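Local coordinates for protein cell death-related nuclease 4 (Caenorhabditis elegans, PDB 5DK5) that degrades DNA and RNA from the 3' end as a metal-dependent DEDDh-family exonuclease and takes part in apoptotic DNA breakdown, at residues B[223-228]-B[251-256]; B[247-252]-B[299-304]; B[212-217]-B[260-265]; B[229-234]-B[295-300]. All coordinates share one frame; numbering follows the deposited sequence.

Contacts 1, 2 and 4 lie on one side of the chain's centre, whereas contact 3 sits at the other end of the sheet's last two strands, its centre about 36 Å from that of contact 4. Contacts 1 and 2 share P251 and L252 and have centres about 13 Å apart. Contacts 2 and 4 share I299 and H300, their centres are about 11 Å apart, and both reach the second subunit. Contacts 1 and 3 meet through the neighbouring strands 216-219 and 253-256, where T255 N lies 2.6 Å from L217 O. Contact 1 lies nearest the zinc site, the R225 side chain being about 9 Å from the metal; contacts 2, 3 and 4 lie away from the annotated metal sites.

Contact 1 (B[223-228]-B[251-256]); sequences SWRRQP and PLVVTT. With IPA (isopropyl alcohol), chain N.
R225 and W224 reach from a short 3-10 turn to the start of strand 253-256, and the polar part of the contact rests on the arginine. R225 NH2 donates to P251 O over 3.0 Å, with a moderately bent N-H...O angle of 149° and the donor tilted 34° from the carbonyl plane. A turn in the chain at chi3 (-56°) swings the guanidinium round to this carbonyl. The same group has further partners: NH1 bonds to L250 O and E247 O at the end of helix 239-249, and NH2 also to Q286 OE1.

The apolar part centres on V253, whose two methyls serve different neighbours. CG2 lies over one face of the guanidinium, offset toward its rim and 3.4 Å from R225 CZ. CG1 approaches the indole obliquely, 3.5 Å from W224 CZ2. R225 CG rests against a face of that indole, which links the two long side chains to each other as well as to the valine.

Solvent adds a bridge. One water, lying in the indole plane, accepts from W224 NE1 at 3.2 Å and donates to V254 O at 3.0 Å. On the far side of the turn, isopropyl alcohol, probably from crystallisation, donates through O2 to R226 O at 3.2 Å.

With three backbone carbonyls around it, the buried guanidinium probably keeps its positive charge, offsets the partial negative charge at the helix end, and ties the turn following the zinc ligand C220 to the end of helix 239-249 and the link into strand 253-256.

Contact 2 (B[247-252]-B[299-304]); sequences ERVLPL and IHFAKI
V249, in the last turn of helix 239-249, meets F301 and A302 at the beginning of helix 300-305 in a wholly buried, apolar contact. Both valine methyls engage the phenyl ring, which they approach obliquely: CG1 is 3.6 Å from F301 CE1, and CG2 is 3.7 Å from F301 CZ. CG1, placed anti to the backbone N (chi1 173°), also reaches A302 CB at 4.0 Å, so this one branch touches both the ring and the alanine methyl. The short side chain of A302 is consistent with the close approach of the backbones, V249 CA and A302 CA being 6.8 Å apart.

F301 adopts the cramped rotamer in which CG stands between its own N and carbonyl carbon (chi1 82°), and this brings the far end of the ring over to the valine. Its backbone is fixed by D36, whose carboxylate receives the amides of H300 and F301 at the N-terminal end of the helix, and by Y132 OH, bonded to F301 O. Across the contact, R248 O is held by H284 NE2 and R248 NH1 reaches Q227 O, while Y292 packs on V249.

Beyond this shell, H300 bonds to T73 and D90 of the second subunit. The arrangement is thus the packing of the C-terminal helix 300-305 against the end of helix 239-249, consistent with the homodimer forming through the C-terminus.

Contact 3 (B[212-217]-B[260-265]); sequences VTVNEL and GDFRLE
The OE2 oxygen of E216, two residues past the V214 that packs on F262, accepts a hydrogen bond from N150 ND2 and forms a long, weak ion pair with R123. N215 and E216 together face Y148 as a classic beta bulge, which marks the entry of the chain into strand 216-219 of the exonuclease sheet, and at the same corner N150 N donates to N215 OD1 and K153 NZ to N215 O.

Just before the bulge, V214 turns its side chain to the loop 260-265. F262, with CG anti to its backbone N (chi1 174°), lays its ring flat over the valine in a CH-pi contact: V214 CB is 3.7 Å from the centroid of the F262 ring and only 7° off the ring normal. The two valine methyls straddle this point, CG1 resting 3.9 Å from F262 CE1 and CG2 3.8 Å from F262 CZ.

Q147 also touches this apolar patch, reaching both the ring and V214. T213 adds a methyl that approaches the ring obliquely, T213 CG2 being 3.8 Å from F262 CD2.

Contact 4 (B[229-234]-B[295-300]); sequences LVYNKE and EEDPIH
The phenol ring of Y231 and the carboxylate of D297 meet with their planes 69° apart. D297 OD2 lies at the edge of the ring, near its plane, while I299 CD1 comes in obliquely, 4.3 Å from Y231 OH. A third flat group, the indole of W235, also meets the phenol ring, its plane inclined at about 65°.

Y231 OH donates to D297 OD2 in a very short hydrogen bond of 2.5 Å. Both residues carry CG anti to the backbone N, Y231 at chi1 -171°, and these extended side chains bridge two loops that contain no regular secondary structure. The phenol oxygen is shared as well with W235 NE1, so the hydroxyl sits between an indole N-H and a carboxylate.

D297 is engaged through both oxygens. Its OD2 receives a second donor, a water at 2.6 Å that also donates to K233 O at 2.7 Å and so adds a second link between the loops; OD1 forms a salt bridge with R236. K233 NZ, 5.1 Å from D297 OD2, is too far for direct contact but probably adds to the positive field.

An aspartate that takes bonds from a phenol and a water and forms a salt bridge with an arginine is probably ionised, and its charge would polarise the Y231 hydroxyl in the bond that ties the loop before helix 239-249 to the one before helix 300-305.

Contact 1 (B[223-228]-B[251-256])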
# COMPACT_ATOMS: atom_id res chain seq x y z
N SER B 223 -33.86 4.20 8.63
CA SER B 223 -34.72 4.93 7.71
C SER B 223 -33.96 6.02 6.94
O SER B 223 -34.34 6.37 5.83
CB SER B 223 -35.90 5.56 8.46
OG SER B 223 -36.77 6.23 7.56
N TRP B 224 -32.90 6.54 7.54
CA TRP B 224 -32.16 7.64 6.92
C TRP B 224 -31.24 7.17 5.78
O TRP B 224 -30.62 7.99 5.11
CB TRP B 224 -31.33 8.39 7.98
CG TRP B 224 -30.39 7.53 8.76
CD1 TRP B 224 -30.62 6.95 9.97
CD2 TRP B 224 -29.05 7.18 8.40
NE1 TRP B 224 -29.51 6.25 10.38
CE2 TRP B 224 -28.53 6.37 9.43
CE3 TRP B 224 -28.23 7.45 7.29
CZ2 TRP B 224 -27.24 5.84 9.40
CZ3 TRP B 224 -26.96 6.93 7.26
CH2 TRP B 224 -26.47 6.13 8.31
N ARG B 225 -31.16 5.85 5.57
CA ARG B 225 -30.42 5.30 4.44
C ARG B 225 -31.35 4.98 3.27
O ARG B 225 -30.90 4.52 2.22
CB ARG B 225 -29.66 4.03 4.85
CG ARG B 225 -28.46 4.29 5.74
CD ARG B 225 -27.45 3.16 5.66
NE ARG B 225 -28.03 1.85 5.98
CZ ARG B 225 -27.32 0.73 6.07
NH1 ARG B 225 -26.01 0.74 5.89
NH2 ARG B 225 -27.93 -0.42 6.36
N ARG B 226 -32.64 5.22 3.45
CA ARG B 226 -33.63 4.87 2.43
C ARG B 226 -33.49 5.75 1.19
O ARG B 226 -33.72 5.29 0.08
CB ARG B 226 -35.05 4.98 3.00
CG ARG B 226 -35.33 3.95 4.08
CD ARG B 226 -36.77 4.01 4.58
NE ARG B 226 -37.71 3.44 3.61
CZ ARG B 226 -38.59 4.12 2.88
NH1 ARG B 226 -38.69 5.44 2.97
NH2 ARG B 226 -39.38 3.47 2.04
N GLN B 227 -33.12 7.02 1.40
CA GLN B 227 -32.89 7.92 0.27
C GLN B 227 -31.41 7.91 -0.10
O GLN B 227 -30.55 7.88 0.78
CB GLN B 227 -33.35 9.35 0.60
CG GLN B 227 -32.63 10.03 1.76
CD GLN B 227 -32.81 11.54 1.74
OE1 GLN B 227 -32.37 12.22 0.82
NE2 GLN B 227 -33.48 12.07 2.76
N PRO B 228 -31.10 7.91 -1.41
CA PRO B 228 -29.70 7.92 -1.86
C PRO B 228 -28.87 9.07 -1.28
O PRO B 228 -29.37 10.18 -1.12
CB PRO B 228 -29.82 8.07 -3.38
CG PRO B 228 -31.12 7.45 -3.70
CD PRO B 228 -32.03 7.76 -2.54
N PRO B 251 -22.95 -2.79 5.92
CA PRO B 251 -24.32 -3.26 6.16
C PRO B 251 -24.92 -2.79 7.49
O PRO B 251 -26.10 -2.44 7.52
CB PRO B 251 -24.19 -4.79 6.14
CG PRO B 251 -22.75 -5.05 6.40
CD PRO B 251 -22.01 -3.92 5.79
N LEU B 252 -24.14 -2.81 8.57
CA LEU B 252 -24.66 -2.44 9.88
C LEU B 252 -24.43 -0.96 10.18
O LEU B 252 -23.37 -0.40 9.88
CB LEU B 252 -24.02 -3.29 10.98
CG LEU B 252 -24.20 -4.81 10.84
CD1 LEU B 252 -23.57 -5.53 12.03
CD2 LEU B 252 -25.67 -5.19 10.71
N VAL B 253 -25.44 -0.34 10.78
CA VAL B 253 -25.44 1.08 11.08
C VAL B 253 -25.41 1.32 12.59
O VAL B 253 -25.95 0.52 13.36
CB VAL B 253 -26.70 1.76 10.47
CG1 VAL B 253 -27.20 2.93 11.32
CG2 VAL B 253 -26.40 2.21 9.04
N VAL B 254 -24.78 2.42 13.00
CA VAL B 254 -24.76 2.80 14.41
C VAL B 254 -26.14 3.29 14.84
O VAL B 254 -26.72 4.16 14.19
CB VAL B 254 -23.71 3.89 14.69
CG1 VAL B 254 -23.85 4.43 16.12
CG2 VAL B 254 -22.31 3.36 14.46
N THR B 255 -26.65 2.73 15.92
CA THR B 255 -27.93 3.14 16.49
C THR B 255 -27.75 3.55 17.94
O THR B 255 -27.40 2.74 18.80
CB THR B 255 -28.97 2.01 16.41
OG1 THR B 255 -29.13 1.59 15.05
CG2 THR B 255 -30.32 2.48 16.94
N THR B 256 -27.97 4.83 18.20
CA THR B 256 -27.93 5.36 19.56
C THR B 256 -28.98 4.69 20.43
O THR B 256 -30.12 4.49 19.99
CB THR B 256 -28.15 6.89 19.56
OG1 THR B 256 -26.88 7.56 19.41
CG2 THR B 256 -28.82 7.38 20.85
C1 IPA N . -31.23 1.97 0.04
C2 IPA N . -31.04 2.65 -1.30
C3 IPA N . -30.10 3.83 -1.15
O2 IPA N . -32.28 3.12 -1.77
O HOH W 1 -29.47 4.49 13.09

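Contact 2 (B[247-252]-B[299-304])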
# COMPACT_ATOMS: atom_id res chain seq x y z
N GLU B 247 -21.04 4.74 5.69
CA GLU B 247 -22.31 4.45 6.34
C GLU B 247 -23.26 3.68 5.43
O GLU B 247 -24.01 2.82 5.89
CB GLU B 247 -22.99 5.75 6.79
CG GLU B 247 -22.39 6.36 8.05
CD GLU B 247 -22.89 7.77 8.33
OE1 GLU B 247 -23.66 8.31 7.50
OE2 GLU B 247 -22.51 8.35 9.37
N ARG B 248 -23.21 3.98 4.14
CA ARG B 248 -24.10 3.34 3.17
C ARG B 248 -23.53 2.01 2.70
O ARG B 248 -24.27 1.05 2.48
CB ARG B 248 -24.33 4.26 1.97
CG ARG B 248 -24.78 5.68 2.34
CD ARG B 248 -25.93 5.68 3.33
NE ARG B 248 -26.48 7.03 3.53
CZ ARG B 248 -27.48 7.56 2.84
NH1 ARG B 248 -28.07 6.88 1.87
NH2 ARG B 248 -27.89 8.79 3.11
N VAL B 249 -22.21 1.94 2.56
CA VAL B 249 -21.55 0.73 2.09
C VAL B 249 -21.64 -0.39 3.13
O VAL B 249 -22.04 -1.51 2.81
CB VAL B 249 -20.07 0.99 1.75
CG1 VAL B 249 -19.34 -0.31 1.42
CG2 VAL B 249 -19.96 1.97 0.60
N LEU B 250 -21.25 -0.08 4.36
CA LEU B 250 -21.25 -1.08 5.42
C LEU B 250 -22.69 -1.48 5.76
O LEU B 250 -23.56 -0.61 5.87
CB LEU B 250 -20.54 -0.55 6.66
CG LEU B 250 -19.06 -0.23 6.47
CD1 LEU B 250 -18.51 0.52 7.68
CD2 LEU B 250 -18.25 -1.49 6.22
N PRO B 251 -22.95 -2.79 5.92
CA PRO B 251 -24.32 -3.26 6.16
C PRO B 251 -24.92 -2.79 7.49
O PRO B 251 -26.10 -2.44 7.52
CB PRO B 251 -24.19 -4.79 6.14
CG PRO B 251 -22.75 -5.05 6.40
CD PRO B 251 -22.01 -3.92 5.79
N LEU B 252 -24.14 -2.81 8.57
CA LEU B 252 -24.66 -2.44 9.88
C LEU B 252 -24.43 -0.96 10.18
O LEU B 252 -23.37 -0.40 9.88
CB LEU B 252 -24.02 -3.29 10.98
CG LEU B 252 -24.20 -4.81 10.84
CD1 LEU B 252 -23.57 -5.53 12.03
CD2 LEU B 252 -25.67 -5.19 10.71
N ILE B 299 -15.98 2.91 -6.23
CA ILE B 299 -15.56 2.91 -4.83
C ILE B 299 -14.61 1.74 -4.60
O ILE B 299 -15.04 0.60 -4.50
CB ILE B 299 -16.76 2.79 -3.87
CG1 ILE B 299 -17.87 3.78 -4.24
CG2 ILE B 299 -16.31 3.01 -2.43
CD1 ILE B 299 -17.47 5.24 -4.12
N HIS B 300 -13.31 2.04 -4.53
CA HIS B 300 -12.29 1.00 -4.47
C HIS B 300 -12.46 0.07 -3.28
O HIS B 300 -12.43 -1.16 -3.43
CB HIS B 300 -10.89 1.63 -4.44
CG HIS B 300 -9.80 0.66 -4.12
ND1 HIS B 300 -9.49 -0.41 -4.93
CD2 HIS B 300 -8.95 0.59 -3.07
CE1 HIS B 300 -8.49 -1.09 -4.39
NE2 HIS B 300 -8.15 -0.50 -3.26
N PHE B 301 -12.65 0.63 -2.09
CA PHE B 301 -12.70 -0.17 -0.87
C PHE B 301 -13.94 -1.05 -0.84
O PHE B 301 -13.95 -2.11 -0.22
CB PHE B 301 -12.64 0.72 0.38
CG PHE B 301 -13.96 1.32 0.77
CD1 PHE B 301 -14.86 0.62 1.56
CD2 PHE B 301 -14.30 2.61 0.38
CE1 PHE B 301 -16.07 1.17 1.92
CE2 PHE B 301 -15.50 3.17 0.75
CZ PHE B 301 -16.39 2.45 1.52
N ALA B 302 -15.00 -0.61 -1.50
CA ALA B 302 -16.22 -1.41 -1.61
C ALA B 302 -16.00 -2.54 -2.61
O ALA B 302 -16.39 -3.68 -2.38
CB ALA B 302 -17.39 -0.54 -2.03
N LYS B 303 -15.35 -2.20 -3.73
CA LYS B 303 -15.13 -3.15 -4.81
C LYS B 303 -14.23 -4.30 -4.37
O LYS B 303 -14.50 -5.47 -4.66
CB LYS B 303 -14.50 -2.44 -6.01
CG LYS B 303 -14.69 -3.17 -7.33
CD LYS B 303 -16.12 -3.06 -7.82
CE LYS B 303 -16.27 -3.58 -9.24
NZ LYS B 303 -17.66 -3.40 -9.74
N ILE B 304 -13.14 -3.98 -3.68
CA ILE B 304 -12.15 -4.98 -3.31
C ILE B 304 -12.62 -5.86 -2.15
O ILE B 304 -12.17 -6.99 -2.00
CB ILE B 304 -10.80 -4.31 -2.93
CG1 ILE B 304 -9.66 -5.33 -3.03
CG2 ILE B 304 -10.86 -3.67 -1.55
CD1 ILE B 304 -8.28 -4.72 -2.94

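Contact 3 (B[212-217]-B[260-265])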
# COMPACT_ATOMS: atom_id res chain seq x y z
N VAL B 212 -21.41 5.12 33.06
CA VAL B 212 -20.91 4.44 31.88
C VAL B 212 -21.73 3.19 31.55
O VAL B 212 -21.88 2.30 32.39
CB VAL B 212 -19.43 4.05 32.05
CG1 VAL B 212 -18.88 3.40 30.79
CG2 VAL B 212 -18.61 5.28 32.42
N THR B 213 -22.25 3.14 30.33
CA THR B 213 -23.05 2.01 29.86
C THR B 213 -22.99 1.93 28.33
O THR B 213 -22.54 2.87 27.68
CB THR B 213 -24.53 2.13 30.28
OG1 THR B 213 -24.61 2.71 31.59
CG2 THR B 213 -25.21 0.77 30.29
N VAL B 214 -23.43 0.81 27.78
CA VAL B 214 -23.62 0.68 26.33
C VAL B 214 -24.52 1.80 25.83
O VAL B 214 -25.67 1.92 26.26
CB VAL B 214 -24.23 -0.69 25.97
CG1 VAL B 214 -24.68 -0.73 24.50
CG2 VAL B 214 -23.23 -1.81 26.25
N ASN B 215 -24.00 2.62 24.92
CA ASN B 215 -24.74 3.75 24.37
C ASN B 215 -24.85 3.71 22.85
O ASN B 215 -25.49 4.57 22.24
CB ASN B 215 -24.10 5.07 24.80
CG ASN B 215 -22.61 5.13 24.49
OD1 ASN B 215 -22.07 4.25 23.83
ND2 ASN B 215 -21.96 6.18 24.97
N GLU B 216 -24.23 2.71 22.24
CA GLU B 216 -24.31 2.52 20.79
C GLU B 216 -24.51 1.05 20.44
O GLU B 216 -23.90 0.16 21.04
CB GLU B 216 -23.04 3.05 20.11
CG GLU B 216 -22.95 4.57 20.09
CD GLU B 216 -21.87 5.10 19.17
OE1 GLU B 216 -21.16 4.28 18.55
OE2 GLU B 216 -21.73 6.33 19.05
N LEU B 217 -25.39 0.81 19.46
CA LEU B 217 -25.69 -0.53 18.98
C LEU B 217 -25.55 -0.57 17.46
O LEU B 217 -25.72 0.45 16.79
CB LEU B 217 -27.11 -0.94 19.37
CG LEU B 217 -27.54 -0.73 20.83
CD1 LEU B 217 -29.04 -0.86 20.95
CD2 LEU B 217 -26.84 -1.73 21.74
N GLY B 260 -30.39 4.71 30.27
CA GLY B 260 -31.44 4.09 31.06
C GLY B 260 -32.31 3.14 30.26
O GLY B 260 -33.21 2.51 30.81
N ASP B 261 -32.03 3.03 28.97
CA ASP B 261 -32.84 2.20 28.07
C ASP B 261 -32.19 0.85 27.78
O ASP B 261 -32.86 -0.06 27.29
CB ASP B 261 -33.08 2.94 26.75
CG ASP B 261 -33.91 4.19 26.93
OD1 ASP B 261 -33.99 4.70 28.07
OD2 ASP B 261 -34.48 4.67 25.93
N PHE B 262 -30.91 0.72 28.09
CA PHE B 262 -30.18 -0.51 27.80
C PHE B 262 -30.40 -1.59 28.85
O PHE B 262 -30.26 -1.34 30.05
CB PHE B 262 -28.68 -0.24 27.67
CG PHE B 262 -27.85 -1.48 27.52
CD1 PHE B 262 -27.80 -2.14 26.31
CD2 PHE B 262 -27.14 -2.00 28.59
CE1 PHE B 262 -27.05 -3.29 26.16
CE2 PHE B 262 -26.39 -3.15 28.45
CZ PHE B 262 -26.34 -3.79 27.23
N ARG B 263 -30.73 -2.79 28.39
CA ARG B 263 -30.86 -3.97 29.24
C ARG B 263 -29.85 -5.02 28.80
O ARG B 263 -29.55 -5.14 27.61
CB ARG B 263 -32.28 -4.53 29.19
CG ARG B 263 -33.38 -3.49 29.37
CD ARG B 263 -33.24 -2.75 30.69
NE ARG B 263 -34.18 -1.63 30.79
CZ ARG B 263 -34.06 -0.63 31.66
NH1 ARG B 263 -33.05 -0.61 32.52
NH2 ARG B 263 -34.96 0.34 31.68
N LEU B 264 -29.34 -5.79 29.75
CA LEU B 264 -28.35 -6.83 29.44
C LEU B 264 -28.93 -7.91 28.54
O LEU B 264 -28.19 -8.55 27.79
CB LEU B 264 -27.82 -7.46 30.73
CG LEU B 264 -26.53 -6.83 31.26
CD1 LEU B 264 -26.74 -5.36 31.59
CD2 LEU B 264 -26.02 -7.59 32.47
N GLU B 265 -30.24 -8.11 28.61
CA GLU B 265 -30.90 -9.15 27.82
C GLU B 265 -30.99 -8.77 26.35
O GLU B 265 -31.47 -9.56 25.53
CB GLU B 265 -32.29 -9.44 28.37
CG GLU B 265 -33.23 -8.24 28.38
CD GLU B 265 -34.67 -8.61 28.72
OE1 GLU B 265 -35.08 -9.76 28.43
OE2 GLU B 265 -35.39 -7.75 29.26

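Contact 4 (B[229-234]-B[295-300])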
# COMPACT_ATOMS: atom_id res chain seq x y z
N LEU B 229 -27.61 8.77 -0.97
CA LEU B 229 -26.67 9.78 -0.48
C LEU B 229 -26.37 10.81 -1.56
O LEU B 229 -26.11 10.45 -2.71
CB LEU B 229 -25.38 9.11 -0.01
CG LEU B 229 -24.25 10.01 0.48
CD1 LEU B 229 -24.62 10.67 1.80
CD2 LEU B 229 -22.96 9.22 0.61
N VAL B 230 -26.40 12.08 -1.20
CA VAL B 230 -26.00 13.14 -2.11
C VAL B 230 -24.49 13.08 -2.29
O VAL B 230 -23.73 13.50 -1.42
CB VAL B 230 -26.43 14.53 -1.61
CG1 VAL B 230 -25.94 15.62 -2.55
CG2 VAL B 230 -27.94 14.59 -1.47
N TYR B 231 -24.06 12.57 -3.44
CA TYR B 231 -22.67 12.23 -3.68
C TYR B 231 -21.76 13.46 -3.79
O TYR B 231 -22.01 14.36 -4.59
CB TYR B 231 -22.55 11.39 -4.96
CG TYR B 231 -21.17 10.81 -5.20
CD1 TYR B 231 -20.68 9.79 -4.40
CD2 TYR B 231 -20.37 11.27 -6.23
CE1 TYR B 231 -19.43 9.25 -4.61
CE2 TYR B 231 -19.12 10.74 -6.46
CZ TYR B 231 -18.65 9.73 -5.65
OH TYR B 231 -17.40 9.19 -5.86
N ASN B 232 -20.72 13.48 -2.97
CA ASN B 232 -19.67 14.49 -3.05
C ASN B 232 -18.45 13.90 -3.76
O ASN B 232 -17.83 12.96 -3.27
CB ASN B 232 -19.28 14.99 -1.66
CG ASN B 232 -18.19 16.03 -1.69
OD1 ASN B 232 -17.92 16.64 -2.73
ND2 ASN B 232 -17.55 16.26 -0.55
N LYS B 233 -18.11 14.47 -4.92
CA LYS B 233 -17.07 13.90 -5.77
C LYS B 233 -15.68 13.91 -5.13
O LYS B 233 -14.83 13.09 -5.49
CB LYS B 233 -17.01 14.66 -7.10
CG LYS B 233 -17.69 13.94 -8.27
CD LYS B 233 -18.80 14.77 -8.88
CE LYS B 233 -19.30 14.16 -10.18
NZ LYS B 233 -19.72 12.74 -10.02
N GLU B 234 -15.46 14.81 -4.19
CA GLU B 234 -14.15 14.96 -3.55
C GLU B 234 -14.12 14.27 -2.18
O GLU B 234 -13.33 14.65 -1.31
CB GLU B 234 -13.79 16.44 -3.39
CG GLU B 234 -13.81 17.22 -4.70
CD GLU B 234 -12.76 16.74 -5.69
OE1 GLU B 234 -11.74 16.17 -5.24
OE2 GLU B 234 -12.96 16.94 -6.90
N GLU B 295 -19.02 3.38 -13.28
CA GLU B 295 -17.76 2.65 -13.33
C GLU B 295 -16.61 3.55 -13.78
O GLU B 295 -15.49 3.07 -13.97
CB GLU B 295 -17.89 1.45 -14.27
CG GLU B 295 -17.03 0.25 -13.87
CD GLU B 295 -17.34 -0.26 -12.47
OE1 GLU B 295 -18.53 -0.27 -12.09
OE2 GLU B 295 -16.40 -0.64 -11.75
N GLU B 296 -16.88 4.84 -13.95
CA GLU B 296 -15.84 5.82 -14.22
C GLU B 296 -15.32 6.40 -12.91
O GLU B 296 -14.27 7.05 -12.88
CB GLU B 296 -16.37 6.94 -15.12
CG GLU B 296 -15.29 7.69 -15.88
CD GLU B 296 -14.71 6.90 -17.04
OE1 GLU B 296 -15.08 5.71 -17.20
OE2 GLU B 296 -13.90 7.46 -17.80
N ASP B 297 -16.06 6.17 -11.83
CA ASP B 297 -15.65 6.59 -10.49
C ASP B 297 -16.04 5.52 -9.47
O ASP B 297 -16.93 5.74 -8.64
CB ASP B 297 -16.29 7.93 -10.14
CG ASP B 297 -15.74 8.52 -8.85
OD1 ASP B 297 -14.56 8.26 -8.53
OD2 ASP B 297 -16.48 9.26 -8.17
N PRO B 298 -15.37 4.36 -9.51
CA PRO B 298 -15.72 3.25 -8.62
C PRO B 298 -15.24 3.46 -7.19
O PRO B 298 -14.22 4.11 -6.97
CB PRO B 298 -15.01 2.04 -9.25
CG PRO B 298 -14.44 2.53 -10.55
CD PRO B 298 -14.27 3.99 -10.41
N ILE B 299 -15.98 2.91 -6.23
CA ILE B 299 -15.56 2.91 -4.83
C ILE B 299 -14.61 1.74 -4.60
O ILE B 299 -15.04 0.60 -4.50
CB ILE B 299 -16.76 2.79 -3.87
CG1 ILE B 299 -17.87 3.78 -4.24
CG2 ILE B 299 -16.31 3.01 -2.43
CD1 ILE B 299 -17.47 5.24 -4.12
N HIS B 300 -13.31 2.04 -4.53
CA HIS B 300 -12.29 1.00 -4.47
C HIS B 300 -12.46 0.07 -3.28
O HIS B 300 -12.43 -1.16 -3.43
CB HIS B 300 -10.89 1.63 -4.44
CG HIS B 300 -9.80 0.66 -4.12
ND1 HIS B 300 -9.49 -0.41 -4.93
CD2 HIS B 300 -8.95 0.59 -3.07
CE1 HIS B 300 -8.49 -1.09 -4.39
NE2 HIS B 300 -8.15 -0.50 -3.26
O HOH W 2 -15.13 11.37 -7.58